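Local atomic coordinates of glycoside hydrolase (Streptococcus pneumoniae serotype 4, PDB entry 6ORH), a protein that probably hydrolyses alpha-L-fucosidic linkages, acting with a complementary pneumococcal fucosidase to break down host carbohydrate antigens. Residues Ala56-Trp59 with Val60-Leu63; Tyr183-Glu186 with Lys187-Glu190; Ile201-Thr204 with Glu205-Ile209; Leu238-Gln242 with His243-Ser247. The protein carries 2 engineered substitutions. All blocks are in the same frame, centred on the assembly; numbering follows the deposited sequence. Where two conformers were deposited one is given.

Overall arrangement
All four contacts are local and run in series from the N terminus, none nesting in or crossing another, and all fall in the TIM-barrel family region. Contact 1 is helical, on helix 56-65, and stands apart, its centre 28 to 35 Å from those of the others. Contact 2 forms the start of helix 185-196. Contact 3 closes the short loop between strands 200-202 and 209-211, and its T207 CG2 packs 3.3 Å from F189 CZ of contact 2, tying helix to loop. Contact 4 is the turn that ends helix 238-243 before strand 250-259; its centre is 14 Å from that of contact 3, and it meets the second subunit.

Contact 1. Residues Ala56-Trp59 with Val60-Leu63; sequences AREW and VRVL
The shortest sound polar bond here joins the backbone N of R61 to R57 O, 2.7 Å apart. It is one of four successive bonds of the helix from residue i+4 back to residue i, the others running from V60 N to A56 O, V62 N to E58 O and L63 N to W59 O. One residue closer in spacing, E58 and R61 run out together from the helix and form a salt bridge. R61 grips the carboxylate side-on: NH2 meets E58 OE1 at 2.8 Å on its syn lone pair, while NE meets OE2, also at 2.8 Å and almost straight (175°), on the syn side but somewhat out of the carboxylate plane. The two flat groups are nearly coplanar, 26° apart. R61 runs extended to CD and then bends at chi3 (69°), which turns NE and NH2 to the acid.

Helix 56-65 belongs to the TIM-barrel part of the chain, and its buried residues pack against neighbouring elements. W59 touches strand 23-27, stacks on F304 and bonds through NE1 to G302 O; V60 packs on helix 105-116 and V62 on helix 306-322. L63 CG lies 3.2 Å from W59 O within the turn. R57 makes its own salt bridge to E115, and R61 NH1 reaches onward to E65.

Contact 2. Residues Tyr183-Glu186 with Lys187-Glu190; sequences YEFE and KWFE. With EDO (1,2-ethanediol), chain F.
An aromatic cluster of Y183, F185, W188 and F189 gathers where helix 185-196 begins, with E184 at the N-cap position. Y183 meets the far end of the W188 indole: its CD1 lies 3.6 Å from W188 CH2, and the rings meet obliquely, planes 38° apart. F185 approaches W188 more steeply, planes 71° apart. F185 and F189, one turn apart, instead have ring planes nearly parallel but slid past each other; F185 CB and the ring atom CD1 each come within 3.8 Å of F189 CZ. Backbone oxygens also lie over ring faces. F185 O stands over one face of F189, 3.2 Å from F189 CG, while also accepting the N-H of F189. E184 O lies over one face of W188.

In sequence the helix connects strands 167-169 and 200-202, as the helical part of a beta-alpha-beta unit of the barrel. W188 stacks on Y146 and F189 packs on T207, whereas Y183 OH bonds to Y134 OH.

At the outer side, E184 and K187 extend along each other, yet their charged atoms stay beyond salt-bridge range. Water bridges the gap, giving a 2.6 Å bond to E184 OE1 and accepting one of 2.9 Å from K187 NZ. The E186 chain bends at chi2 (-56°), which carries OE1 to the edge of F189, 3.9 Å from CD2; there an ethanediol, probably from the crystallisation liquor, donates a weak bond to the same oxygen.

Contact 3. Residues Ile201-Thr204 with Glu205-Ile209; sequences IFST and EGTSI. With GAL (beta-D-galactopyranose), chain C.
This is a tight connection between two short strands, 200-202 and 209-211, in which F202 and I209 form a single beta bridge and hydroxyl groups brace the loop between. I201 O is held twice: I209 N reaches it at 3.0 Å and T207 OG1 at 2.9 Å, from opposite faces of the carbonyl plane. T207 OG1 in turn accepts from S203 OG (2.9 Å), which itself accepts the N-H of E205. The chain of donors thus runs from E205 N through S203 and T207 to I201 O. On the other side of I201, its N-H is taken by S208 OG, 3.1 Å away. T204 and E205 lie alongside, and the bent E205 chain (chi2 -61°) returns OE2 to T204 OG1 at 2.7 Å, using the anti lone pair.

F202 CG, anti to the backbone N (chi1 178°), sets the ring so that its edge atom CD2 is 3.7 Å from I209 CG2; galactose O4 lies near the ring plane, 3.8 Å from CE1. T204 CG2 comes 3.6 Å from galactose O3. F202 and T204 both belong to the glycan pocket, at the C-terminal end of a barrel strand and in the loop that follows, where the active sites of TIM-barrel enzymes lie.

Contact 4. Residues Leu238-Gln242 with His243-Ser247; sequences LNYLQ and HGDPS
Y240 and D245 cross with ring and carboxylate planes 69° apart, joined at the phenol: Y240 OH donates to D245 OD2 over 2.6 Å, meeting that oxygen on its anti side and a little out of the carboxylate plane. The same hydroxyl accepts from N228 N. With CG of Y240 anti to the backbone N (chi1 -172°), the ring extends beside the turn, and OD2 lies at its edge, near the ring plane. In a second pair, Q242 runs beside H243. Q242 CG sits over one face of the imidazole, 4.3 Å from its centroid and 20° off the normal, a CH-pi contact. N239 O instead lies at the ring edge, 3.2 Å from H243 CD2, and accepts H243 N at 3.1 Å from above its carbonyl plane.

Helix 238-243 ends here. G244 leaves helical geometry with positive phi and gives Y240 O only a weak bond, after which D245 OD1 accepts S247 N at 2.8 Å in an Asx turn. H243 ND1 bonds to P222 O, and the imidazole meets the ring of H411 of the second subunit, so the helix end also forms part of the dimer contact.

The buried D245 carboxylate is thus shared between a phenol and a backbone N-H, with K231 only at long, weak ion-pair range; such donors would tend to stabilise its negative charge.

Contact 1. Residues Ala56-Trp59 with Val60-Leu63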
loop_
_atom_site.group_PDB
_atom_site.type_symbol
_atom_site.label_atom_id
_atom_site.label_comp_id
_atom_site.label_asym_id
_atom_site.label_seq_id
_atom_site.Cartn_x
_atom_site.Cartn_y
_atom_site.Cartn_z
ATOM N N ALA A 56 27.765 -8.129 25.044
ATOM C CA ALA A 56 27.118 -8.805 23.924
ATOM C C ALA A 56 26.030 -9.770 24.395
ATOM O O ALA A 56 25.068 -10.023 23.648
ATOM C CB ALA A 56 28.143 -9.541 23.071
ATOM N N ARG A 57 26.197 -10.331 25.598
ATOM C CA ARG A 57 25.164 -11.223 26.114
ATOM C C ARG A 57 23.855 -10.450 26.329
ATOM O O ARG A 57 22.784 -11.027 26.124
ATOM C CB ARG A 57 25.637 -11.968 27.379
ATOM C CG ARG A 57 24.665 -13.058 27.826
ATOM C CD ARG A 57 25.161 -13.710 29.121
ATOM N NE ARG A 57 24.299 -14.832 29.511
ATOM C CZ ARG A 57 23.157 -14.744 30.194
ATOM N NH1 ARG A 57 22.699 -13.573 30.596
ATOM N NH2 ARG A 57 22.478 -15.847 30.481
ATOM N N GLU A 58 23.933 -9.179 26.747
ATOM C CA GLU A 58 22.725 -8.376 26.915
ATOM C C GLU A 58 22.069 -8.111 25.562
ATOM O O GLU A 58 20.851 -8.059 25.490
ATOM C CB GLU A 58 23.001 -7.045 27.621
ATOM C CG GLU A 58 23.153 -7.268 29.119
ATOM C CD GLU A 58 21.866 -7.806 29.715
ATOM O OE1 GLU A 58 20.916 -6.998 29.851
ATOM O OE2 GLU A 58 21.803 -9.026 30.027
ATOM N N TRP A 59 22.879 -7.947 24.496
ATOM C CA TRP A 59 22.271 -7.756 23.184
ATOM C C TRP A 59 21.458 -9.003 22.856
ATOM O O TRP A 59 20.288 -8.919 22.476
ATOM C CB TRP A 59 23.322 -7.563 22.087
ATOM C CG TRP A 59 24.299 -6.438 22.264
ATOM C CD1 TRP A 59 24.310 -5.445 23.213
ATOM C CD2 TRP A 59 25.441 -6.218 21.420
ATOM N NE1 TRP A 59 25.398 -4.629 23.000
ATOM C CE2 TRP A 59 26.106 -5.082 21.906
ATOM C CE3 TRP A 59 25.964 -6.877 20.282
ATOM C CZ2 TRP A 59 27.269 -4.595 21.303
ATOM C CZ3 TRP A 59 27.102 -6.382 19.680
ATOM C CH2 TRP A 59 27.767 -5.265 20.198
ATOM N N VAL A 60 22.102 -10.178 22.998
ATOM C CA VAL A 60 21.427 -11.412 22.636
ATOM C C VAL A 60 20.229 -11.685 23.552
ATOM O O VAL A 60 19.166 -12.078 23.053
ATOM C CB VAL A 60 22.415 -12.594 22.623
ATOM C CG1 VAL A 60 21.682 -13.921 22.389
ATOM C CG2 VAL A 60 23.523 -12.368 21.596
ATOM N N ARG A 61 20.392 -11.486 24.877
ATOM C CA ARG A 61 19.305 -11.798 25.810
ATOM C C ARG A 61 18.053 -10.984 25.457
ATOM O O ARG A 61 16.953 -11.535 25.368
ATOM C CB ARG A 61 19.730 -11.525 27.260
ATOM C CG ARG A 61 18.614 -11.851 28.255
ATOM C CD ARG A 61 19.030 -11.507 29.688
ATOM N NE ARG A 61 19.155 -10.072 29.930
ATOM C CZ ARG A 61 18.129 -9.241 30.179
ATOM N NH1 ARG A 61 16.884 -9.710 30.246
ATOM N NH2 ARG A 61 18.365 -7.955 30.362
ATOM N N VAL A 62 18.217 -9.683 25.243
ATOM C CA VAL A 62 17.082 -8.814 24.971
ATOM C C VAL A 62 16.453 -9.216 23.638
ATOM O O VAL A 62 15.234 -9.334 23.535
ATOM C CB VAL A 62 17.453 -7.323 25.021
ATOM C CG1 VAL A 62 16.373 -6.457 24.381
ATOM C CG2 VAL A 62 17.638 -6.896 26.482
ATOM N N LEU A 63 17.291 -9.469 22.630
ATOM C CA LEU A 63 16.709 -9.898 21.353
ATOM C C LEU A 63 15.949 -11.223 21.479
ATOM O O LEU A 63 14.884 -11.380 20.889
ATOM C CB LEU A 63 17.816 -9.971 20.292
ATOM C CG LEU A 63 18.453 -8.634 19.931
ATOM C CD1 LEU A 63 19.664 -8.848 19.018
ATOM C CD2 LEU A 63 17.422 -7.698 19.299
#

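Contact 2. Residues Tyr183-Glu186 with Lys187-Glu190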
loop_
_atom_site.group_PDB
_atom_site.type_symbol
_atom_site.label_atom_id
_atom_site.label_comp_id
_atom_site.label_asym_id
_atom_site.label_seq_id
_atom_site.Cartn_x
_atom_site.Cartn_y
_atom_site.Cartn_z
ATOM N N TYR A 183 33.403 -8.402 -8.243
ATOM C CA TYR A 183 33.537 -9.428 -7.216
ATOM C C TYR A 183 33.421 -10.833 -7.815
ATOM O O TYR A 183 32.633 -11.068 -8.722
ATOM C CB TYR A 183 32.440 -9.233 -6.158
ATOM C CG TYR A 183 32.436 -7.866 -5.530
ATOM C CD1 TYR A 183 33.585 -7.369 -4.928
ATOM C CD2 TYR A 183 31.321 -7.058 -5.577
ATOM C CE1 TYR A 183 33.592 -6.114 -4.349
ATOM C CE2 TYR A 183 31.307 -5.795 -4.997
ATOM C CZ TYR A 183 32.454 -5.330 -4.379
ATOM O OH TYR A 183 32.467 -4.108 -3.790
ATOM N N GLU A 184 34.201 -11.760 -7.254
ATOM C CA GLU A 184 34.192 -13.151 -7.671
ATOM C C GLU A 184 33.060 -13.874 -6.938
ATOM O O GLU A 184 33.310 -14.795 -6.167
ATOM C CB GLU A 184 35.554 -13.793 -7.421
ATOM C CG GLU A 184 36.638 -13.251 -8.353
ATOM C CD GLU A 184 38.031 -13.751 -8.006
ATOM O OE1 GLU A 184 38.149 -14.877 -7.468
ATOM O OE2 GLU A 184 39.007 -12.999 -8.253
ATOM N N PHE A 185 31.810 -13.495 -7.251
ATOM C CA PHE A 185 30.658 -13.967 -6.483
ATOM C C PHE A 185 30.580 -15.500 -6.452
ATOM O O PHE A 185 30.380 -16.090 -5.390
ATOM C CB PHE A 185 29.383 -13.378 -7.084
ATOM C CG PHE A 185 29.130 -11.939 -6.730
ATOM C CD1 PHE A 185 28.876 -11.577 -5.414
ATOM C CD2 PHE A 185 29.043 -10.959 -7.717
ATOM C CE1 PHE A 185 28.589 -10.258 -5.081
ATOM C CE2 PHE A 185 28.742 -9.643 -7.387
ATOM C CZ PHE A 185 28.500 -9.299 -6.068
ATOM N N GLU A 186 30.740 -16.154 -7.601
ATOM C CA GLU A 186 30.582 -17.608 -7.633
ATOM C C GLU A 186 31.586 -18.311 -6.722
ATOM O O GLU A 186 31.246 -19.283 -6.047
ATOM C CB GLU A 186 30.577 -18.144 -9.068
ATOM C CG GLU A 186 29.312 -17.760 -9.798
ATOM C CD GLU A 186 27.969 -18.161 -9.182
ATOM O OE1 GLU A 186 27.888 -19.200 -8.445
ATOM O OE2 GLU A 186 26.992 -17.437 -9.438
ATOM N N LYS A 187 32.840 -17.842 -6.695
ATOM C CA LYS A 187 33.849 -18.427 -5.839
ATOM C C LYS A 187 33.473 -18.198 -4.378
ATOM O O LYS A 187 33.584 -19.108 -3.567
ATOM C CB LYS A 187 35.222 -17.837 -6.181
ATOM C CG LYS A 187 36.380 -18.535 -5.499
ATOM C CD LYS A 187 37.709 -18.114 -6.084
ATOM C CE LYS A 187 38.870 -18.830 -5.423
ATOM N NZ LYS A 187 40.145 -18.252 -5.903
ATOM N N TRP A 188 32.955 -17.001 -4.070
ATOM C CA TRP A 188 32.503 -16.749 -2.705
ATOM C C TRP A 188 31.370 -17.696 -2.319
ATOM O O TRP A 188 31.404 -18.242 -1.210
ATOM C CB TRP A 188 32.030 -15.307 -2.518
ATOM C CG TRP A 188 33.057 -14.249 -2.784
ATOM C CD1 TRP A 188 34.389 -14.396 -3.056
ATOM C CD2 TRP A 188 32.821 -12.836 -2.706
ATOM N NE1 TRP A 188 34.992 -13.161 -3.179
ATOM C CE2 TRP A 188 34.049 -12.191 -2.983
ATOM C CE3 TRP A 188 31.682 -12.070 -2.433
ATOM C CZ2 TRP A 188 34.170 -10.795 -2.967
ATOM C CZ3 TRP A 188 31.783 -10.696 -2.462
ATOM C CH2 TRP A 188 33.024 -10.086 -2.685
ATOM N N PHE A 189 30.401 -17.884 -3.222
ATOM C CA PHE A 189 29.227 -18.693 -2.897
ATOM C C PHE A 189 29.650 -20.146 -2.709
ATOM O O PHE A 189 29.110 -20.850 -1.840
ATOM C CB PHE A 189 28.143 -18.559 -3.975
ATOM C CG PHE A 189 27.631 -17.160 -4.234
ATOM C CD1 PHE A 189 27.762 -16.146 -3.276
ATOM C CD2 PHE A 189 27.035 -16.857 -5.462
ATOM C CE1 PHE A 189 27.247 -14.874 -3.526
ATOM C CE2 PHE A 189 26.552 -15.583 -5.726
ATOM C CZ PHE A 189 26.672 -14.595 -4.759
ATOM N N GLU A 190 30.627 -20.587 -3.516
ATOM C CA GLU A 190 31.139 -21.946 -3.397
ATOM C C GLU A 190 31.715 -22.196 -2.004
ATOM O O GLU A 190 31.414 -23.222 -1.384
ATOM C CB GLU A 190 32.202 -22.199 -4.466
ATOM C CG GLU A 190 31.628 -22.501 -5.833
ATOM C CD GLU A 190 32.690 -22.583 -6.923
ATOM O OE1 GLU A 190 33.882 -22.456 -6.595
ATOM O OE2 GLU A 190 32.326 -22.748 -8.092
HETATM C C1 EDO F . 23.653 -19.117 -6.582
HETATM O O1 EDO F . 24.129 -18.476 -7.755
HETATM C C2 EDO F . 24.441 -20.324 -6.256
HETATM O O2 EDO F . 25.784 -20.322 -6.752
HETATM O O HOH W 1 37.449 -14.677 -4.484
HETATM O O HOH W 2 40.332 -16.227 -7.955
#

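Contact 3. Residues Ile201-Thr204 with Glu205-Ile209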
loop_
_atom_site.group_PDB
_atom_site.type_symbol
_atom_site.label_atom_id
_atom_site.label_comp_id
_atom_site.label_asym_id
_atom_site.label_seq_id
_atom_site.Cartn_x
_atom_site.Cartn_y
_atom_site.Cartn_z
ATOM N N ILE A 201 22.097 -16.420 1.580
ATOM C CA ILE A 201 22.984 -15.311 1.221
ATOM C C ILE A 201 22.150 -14.143 0.696
ATOM O O ILE A 201 21.341 -14.305 -0.235
ATOM C CB ILE A 201 24.013 -15.767 0.159
ATOM C CG1 ILE A 201 24.868 -16.940 0.646
ATOM C CG2 ILE A 201 24.854 -14.570 -0.285
ATOM C CD1 ILE A 201 25.692 -17.620 -0.450
ATOM N N PHE A 202 22.330 -12.971 1.322
ATOM C CA PHE A 202 21.797 -11.710 0.808
ATOM C C PHE A 202 22.869 -11.084 -0.081
ATOM O O PHE A 202 23.998 -10.912 0.358
ATOM C CB PHE A 202 21.524 -10.773 1.998
ATOM C CG PHE A 202 21.006 -9.413 1.600
ATOM C CD1 PHE A 202 21.879 -8.452 1.108
ATOM C CD2 PHE A 202 19.668 -9.091 1.740
ATOM C CE1 PHE A 202 21.411 -7.193 0.761
ATOM C CE2 PHE A 202 19.189 -7.833 1.387
ATOM C CZ PHE A 202 20.060 -6.889 0.877
ATOM N N SER A 203 22.508 -10.809 -1.337
ATOM C CA SER A 203 23.426 -10.156 -2.276
ATOM C C SER A 203 22.603 -9.478 -3.364
ATOM O O SER A 203 21.388 -9.624 -3.425
ATOM C CB SER A 203 24.410 -11.122 -2.899
ATOM O OG SER A 203 23.751 -11.894 -3.913
ATOM N N THR A 204 23.302 -8.762 -4.257
ATOM C CA THR A 204 22.703 -8.182 -5.450
ATOM C C THR A 204 22.465 -9.220 -6.544
ATOM O O THR A 204 21.793 -8.899 -7.523
ATOM C CB THR A 204 23.587 -7.042 -5.982
ATOM O OG1 THR A 204 24.930 -7.494 -6.205
ATOM C CG2 THR A 204 23.553 -5.836 -5.068
ATOM N N GLU A 205 22.993 -10.445 -6.371
ATOM C CA GLU A 205 22.976 -11.463 -7.419
ATOM C C GLU A 205 21.881 -12.492 -7.104
ATOM O O GLU A 205 21.075 -12.300 -6.188
ATOM C CB GLU A 205 24.350 -12.143 -7.488
ATOM C CG GLU A 205 25.498 -11.122 -7.471
ATOM C CD GLU A 205 25.443 -10.179 -8.670
ATOM O OE1 GLU A 205 25.635 -10.687 -9.800
ATOM O OE2 GLU A 205 25.179 -8.939 -8.508
ATOM N N GLY A 206 21.825 -13.567 -7.895
ATOM C CA GLY A 206 20.666 -14.444 -7.742
ATOM C C GLY A 206 20.800 -15.470 -6.624
ATOM O O GLY A 206 20.739 -16.691 -6.878
ATOM N N THR A 207 20.943 -14.957 -5.389
ATOM C CA THR A 207 21.085 -15.800 -4.206
ATOM C C THR A 207 19.718 -16.031 -3.564
ATOM O O THR A 207 18.683 -15.649 -4.102
ATOM C CB THR A 207 22.129 -15.191 -3.262
ATOM O OG1 THR A 207 21.751 -13.820 -3.060
ATOM C CG2 THR A 207 23.523 -15.251 -3.845
ATOM N N SER A 208 19.711 -16.671 -2.384
ATOM C CA SER A 208 18.466 -17.086 -1.760
ATOM C C SER A 208 17.707 -15.924 -1.134
ATOM O O SER A 208 16.499 -16.060 -0.890
ATOM C CB SER A 208 18.724 -18.198 -0.760
ATOM O OG SER A 208 19.874 -17.880 0.041
ATOM N N ILE A 209 18.401 -14.812 -0.826
ATOM C CA ILE A 209 17.777 -13.605 -0.289
ATOM C C ILE A 209 18.087 -12.418 -1.204
ATOM O O ILE A 209 19.228 -12.260 -1.605
ATOM C CB ILE A 209 18.245 -13.327 1.149
ATOM C CG1 ILE A 209 18.066 -14.566 2.045
ATOM C CG2 ILE A 209 17.497 -12.104 1.723
ATOM C CD1 ILE A 209 18.447 -14.350 3.499
HETATM C C1 GAL C . 21.324 -0.480 -0.520
HETATM C C2 GAL C . 22.025 -1.262 -1.652
HETATM C C3 GAL C . 21.460 -2.686 -1.771
HETATM C C4 GAL C . 21.301 -3.364 -0.406
HETATM C C5 GAL C . 20.522 -2.408 0.508
HETATM C C6 GAL C . 20.273 -2.955 1.893
HETATM O O2 GAL C . 21.804 -0.583 -2.899
HETATM O O3 GAL C . 22.291 -3.477 -2.667
HETATM O O4 GAL C . 22.594 -3.662 0.193
HETATM O O5 GAL C . 21.346 -1.231 0.693
HETATM O O6 GAL C . 19.343 -2.079 2.585
#

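Contact 4. Residues Leu238-Gln242 with His243-Ser247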
loop_
_atom_site.group_PDB
_atom_site.type_symbol
_atom_site.label_atom_id
_atom_site.label_comp_id
_atom_site.label_asym_id
_atom_site.label_seq_id
_atom_site.Cartn_x
_atom_site.Cartn_y
_atom_site.Cartn_z
ATOM N N LEU A 238 13.767 -1.108 -8.463
ATOM C CA LEU A 238 13.250 -1.152 -7.098
ATOM C C LEU A 238 11.896 -1.872 -7.058
ATOM O O LEU A 238 11.655 -2.665 -6.138
ATOM C CB LEU A 238 13.135 0.252 -6.494
ATOM C CG LEU A 238 14.448 1.023 -6.357
ATOM C CD1 LEU A 238 14.164 2.421 -5.814
ATOM C CD2 LEU A 238 15.440 0.270 -5.474
ATOM N N ASN A 239 11.013 -1.619 -8.042
ATOM C CA ASN A 239 9.720 -2.293 -7.981
ATOM C C ASN A 239 9.849 -3.800 -8.270
ATOM O O ASN A 239 8.984 -4.585 -7.863
ATOM C CB ASN A 239 8.728 -1.624 -8.935
ATOM C CG ASN A 239 8.300 -0.239 -8.488
ATOM O OD1 ASN A 239 8.523 0.144 -7.344
ATOM N ND2 ASN A 239 7.613 0.484 -9.359
ATOM N N TYR A 240 10.882 -4.208 -9.010
ATOM C CA TYR A 240 11.115 -5.627 -9.268
ATOM C C TYR A 240 11.493 -6.316 -7.954
ATOM O O TYR A 240 11.006 -7.385 -7.604
ATOM C CB TYR A 240 12.171 -5.790 -10.369
ATOM C CG TYR A 240 12.324 -7.222 -10.823
ATOM C CD1 TYR A 240 11.360 -7.802 -11.648
ATOM C CD2 TYR A 240 13.404 -8.002 -10.409
ATOM C CE1 TYR A 240 11.527 -9.100 -12.106
ATOM C CE2 TYR A 240 13.573 -9.314 -10.854
ATOM C CZ TYR A 240 12.616 -9.854 -11.706
ATOM O OH TYR A 240 12.758 -11.158 -12.108
ATOM N N LEU A 241 12.368 -5.651 -7.182
ATOM C CA LEU A 241 12.749 -6.182 -5.883
ATOM C C LEU A 241 11.548 -6.231 -4.939
ATOM O O LEU A 241 11.365 -7.203 -4.220
ATOM C CB LEU A 241 13.833 -5.272 -5.275
ATOM C CG LEU A 241 15.156 -5.290 -6.042
ATOM C CD1 LEU A 241 16.111 -4.294 -5.382
ATOM C CD2 LEU A 241 15.749 -6.697 -6.080
ATOM N N GLN A 242 10.712 -5.202 -4.973
ATOM C CA GLN A 242 9.674 -4.987 -3.964
ATOM C C GLN A 242 8.479 -5.916 -4.173
ATOM O O GLN A 242 7.770 -6.230 -3.212
ATOM C CB GLN A 242 9.288 -3.509 -4.046
ATOM C CG GLN A 242 8.082 -3.083 -3.222
ATOM C CD GLN A 242 7.910 -1.577 -3.342
ATOM O OE1 GLN A 242 8.666 -0.807 -2.740
ATOM N NE2 GLN A 242 6.936 -1.134 -4.134
ATOM N N HIS A 243 8.250 -6.333 -5.431
ATOM C CA HIS A 243 7.078 -7.146 -5.751
ATOM C C HIS A 243 7.469 -8.544 -6.214
ATOM O O HIS A 243 6.593 -9.405 -6.354
ATOM C CB HIS A 243 6.235 -6.499 -6.863
ATOM C CG HIS A 243 5.660 -5.194 -6.459
ATOM N ND1 HIS A 243 4.510 -5.100 -5.680
ATOM C CD2 HIS A 243 6.040 -3.910 -6.727
ATOM C CE1 HIS A 243 4.205 -3.834 -5.450
ATOM N NE2 HIS A 243 5.152 -3.077 -6.066
ATOM N N GLY A 244 8.765 -8.749 -6.504
ATOM C CA GLY A 244 9.205 -9.954 -7.193
ATOM C C GLY A 244 8.595 -10.083 -8.592
ATOM O O GLY A 244 8.091 -9.125 -9.160
ATOM N N ASP A 245 8.655 -11.314 -9.106
ATOM C CA ASP A 245 8.379 -11.579 -10.512
ATOM C C ASP A 245 7.359 -12.712 -10.594
ATOM O O ASP A 245 7.657 -13.838 -10.169
ATOM C CB ASP A 245 9.667 -12.009 -11.184
ATOM C CG ASP A 245 9.604 -12.122 -12.708
ATOM O OD1 ASP A 245 8.475 -12.223 -13.259
ATOM O OD2 ASP A 245 10.701 -12.112 -13.320
ATOM N N PRO A 246 6.152 -12.459 -11.143
ATOM C CA PRO A 246 5.179 -13.529 -11.315
ATOM C C PRO A 246 5.718 -14.701 -12.113
ATOM O O PRO A 246 5.189 -15.806 -12.010
ATOM C CB PRO A 246 4.032 -12.890 -12.112
ATOM C CG PRO A 246 4.183 -11.422 -11.914
ATOM C CD PRO A 246 5.653 -11.179 -11.639
ATOM N N SER A 247 6.738 -14.457 -12.959
ATOM C CA SER A 247 7.346 -15.512 -13.741
ATOM C C SER A 247 8.778 -15.760 -13.281
ATOM O O SER A 247 9.618 -16.205 -14.050
ATOM C CB SER A 247 7.325 -15.138 -15.229
ATOM O OG SER A 247 5.980 -15.000 -15.691
#